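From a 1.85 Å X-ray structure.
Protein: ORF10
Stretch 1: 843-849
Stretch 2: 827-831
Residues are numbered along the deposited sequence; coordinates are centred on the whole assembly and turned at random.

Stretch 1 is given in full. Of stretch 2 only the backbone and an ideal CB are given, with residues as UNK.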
# COMPACT_ATOMS: atom_id res chain seq x y z
N MET A 843 6.14 -12.07 -10.01
CA MET A 843 5.67 -11.96 -11.39
C MET A 843 6.74 -12.41 -12.39
O MET A 843 6.43 -13.11 -13.36
CB MET A 843 5.22 -10.53 -11.69
CG MET A 843 4.40 -10.37 -12.97
SD MET A 843 2.89 -11.36 -12.96
CE MET A 843 1.92 -10.43 -11.76
N ALA A 844 8.00 -12.03 -12.16
CA ALA A 844 9.08 -12.53 -13.02
C ALA A 844 9.11 -14.06 -13.06
O ALA A 844 9.26 -14.65 -14.14
CB ALA A 844 10.44 -12.00 -12.55
N SER A 845 8.99 -14.71 -11.90
CA SER A 845 9.02 -16.17 -11.86
C SER A 845 7.83 -16.79 -12.57
O SER A 845 7.96 -17.80 -13.28
CB SER A 845 9.04 -16.67 -10.42
OG SER A 845 10.17 -16.16 -9.73
N ILE A 846 6.63 -16.24 -12.34
CA ILE A 846 5.43 -16.79 -12.97
C ILE A 846 5.52 -16.64 -14.48
O ILE A 846 5.22 -17.58 -15.24
CB ILE A 846 4.17 -16.10 -12.41
CG1 ILE A 846 3.86 -16.65 -11.01
CG2 ILE A 846 2.96 -16.33 -13.37
CD1 ILE A 846 2.71 -15.91 -10.28
N ILE A 847 5.97 -15.48 -14.96
CA ILE A 847 5.99 -15.26 -16.40
C ILE A 847 7.05 -16.11 -17.09
O ILE A 847 6.80 -16.70 -18.16
CB ILE A 847 6.16 -13.76 -16.71
CG1 ILE A 847 4.85 -13.05 -16.31
CG2 ILE A 847 6.49 -13.54 -18.22
CD1 ILE A 847 4.85 -11.56 -16.63
N LYS A 848 8.26 -16.21 -16.51
CA LYS A 848 9.25 -17.15 -17.04
C LYS A 848 8.65 -18.55 -17.16
O LYS A 848 8.78 -19.22 -18.19
CB LYS A 848 10.49 -17.22 -16.15
CG LYS A 848 11.41 -18.41 -16.52
CD LYS A 848 12.60 -18.57 -15.56
CE LYS A 848 13.31 -19.93 -15.74
NZ LYS A 848 14.40 -20.11 -14.74
N THR A 849 8.02 -19.01 -16.08
CA THR A 849 7.49 -20.37 -16.02
C THR A 849 6.35 -20.55 -17.02
O THR A 849 6.29 -21.56 -17.74
CB THR A 849 7.02 -20.68 -14.60
OG1 THR A 849 8.12 -20.56 -13.69
CG2 THR A 849 6.42 -22.08 -14.50
N UNK A 827 16.87 -27.18 -11.00
CA UNK A 827 16.54 -25.97 -10.25
C UNK A 827 17.16 -24.78 -10.98
O UNK A 827 18.34 -24.82 -11.35
CB UNK A 827 17.04 -26.05 -8.81
N UNK A 828 16.37 -23.74 -11.20
CA UNK A 828 16.91 -22.52 -11.79
C UNK A 828 16.13 -21.33 -11.23
O UNK A 828 15.17 -21.49 -10.48
CB UNK A 828 16.83 -22.56 -13.32
N UNK A 829 16.56 -20.11 -11.60
CA UNK A 829 15.83 -18.91 -11.18
C UNK A 829 15.96 -17.82 -12.23
O UNK A 829 17.05 -17.55 -12.73
CB UNK A 829 16.34 -18.41 -9.83
N UNK A 830 14.82 -17.17 -12.51
CA UNK A 830 14.77 -16.03 -13.40
C UNK A 830 15.64 -14.89 -12.90
O UNK A 830 15.99 -14.00 -13.67
CB UNK A 830 13.33 -15.55 -13.57
N UNK A 831 16.00 -14.88 -11.61
CA UNK A 831 16.85 -13.78 -11.12
C UNK A 831 18.25 -13.82 -11.73
O UNK A 831 18.95 -12.79 -11.78
CB UNK A 831 16.96 -13.84 -9.59

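Stretch 1 is a helical segment, and the side it turns to stretch 2 carries Ala844, Ser845 and Lys848. Lys848 has all four chi angles in t, so its amine is carried far from the helix axis.

Position 827 has extended angles (-115/132), and its ideal CB has nothing of stretch 1 within 5.5 Å. The contact sets no requirement here; a strand-favouring residue, beta-branched for instance, would suit. The deposited residue is Ile827, chi1 m and chi2 t, which makes no contact with stretch 1.

Position 828 is also extended (-148/176). Its CA-to-CB bond points sideways, yet the ideal CB lies 3.7 Å from Lys848 NZ. A donor sits almost at the first side-chain atom, so a short acceptor such as serine, threonine, aspartate or asparagine would suit. The residue is Ser828. With chi1 at 73° (p), its OG accepts a hydrogen bond from Lys848 NZ at 2.7 Å, the one direct hydrogen bond between the stretches.

At 829 the backbone remains extended (-149/136), CA-to-CB points away, and the ideal CB finds nothing of stretch 1 within 5.5 Å. The evidence is instead local: phi/psi changes to -60/-19 at 830 and -67/-22 at 831, so a helical turn follows, and a capping residue (serine, threonine, aspartate or asparagine) is plausible. Ser829 fills this role, its OG accepting from the backbone N of 831 at 3.0 Å with an N-H...acceptor angle of 161°. A water 2.6 Å from Ser829 OG and 3.2 Å from Ser845 OG links it to the helix.

Position 830 points toward stretch 1. The ideal CB is 3.7 Å from Lys848 CD, 4.2 Å from Ala844 O and 4.7 Å from Ser845 CA. These neighbours, a methylene and two backbone atoms, favour a compact apolar group, alanine or valine; threonine, similar in shape to valine, could also fit. Val830 occupies the site with chi1 p; CG1 packs 3.8 Å from Ala844 CB and 3.8 Å from Ser845 OG, while CB lies 3.7 Å from Lys848 CD.

Position 831 points sideways, with no atom of stretch 1 within 5.5 Å of its ideal CB, so stretch 1 sets little requirement; many side chains would suit, and a long polar one could reach toward Ser845 OG, 7.2 Å from the ideal CB. Lys831 is found, its end coming nearer than its CB: a water accepts from Lys831 NZ at 3.0 Å and lies 3.2 Å from Ser845 OG.

Stretch 2, residues 827-831: ISSVK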
# COMPACT_ATOMS: atom_id res chain seq x y z
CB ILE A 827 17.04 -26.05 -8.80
CG1 ILE A 827 16.35 -27.19 -8.04
CG2 ILE A 827 16.86 -24.71 -8.06
CD1 ILE A 827 17.01 -27.48 -6.68
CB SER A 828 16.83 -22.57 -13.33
OG SER A 828 15.49 -22.41 -13.78
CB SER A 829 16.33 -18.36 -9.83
OG SER A 829 15.74 -17.09 -9.54
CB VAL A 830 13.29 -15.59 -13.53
CG1 VAL A 830 12.79 -14.95 -12.24
CG2 VAL A 830 13.10 -14.69 -14.75
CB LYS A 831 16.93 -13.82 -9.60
CG LYS A 831 15.56 -13.57 -8.95
CD LYS A 831 15.67 -13.46 -7.42
CE LYS A 831 14.28 -13.31 -6.74
NZ LYS A 831 13.42 -14.51 -7.06
O HOH W 1 13.15 -17.04 -9.09
O HOH W 2 16.29 -18.61 -15.93
O HOH W 3 11.90 -13.52 -9.46
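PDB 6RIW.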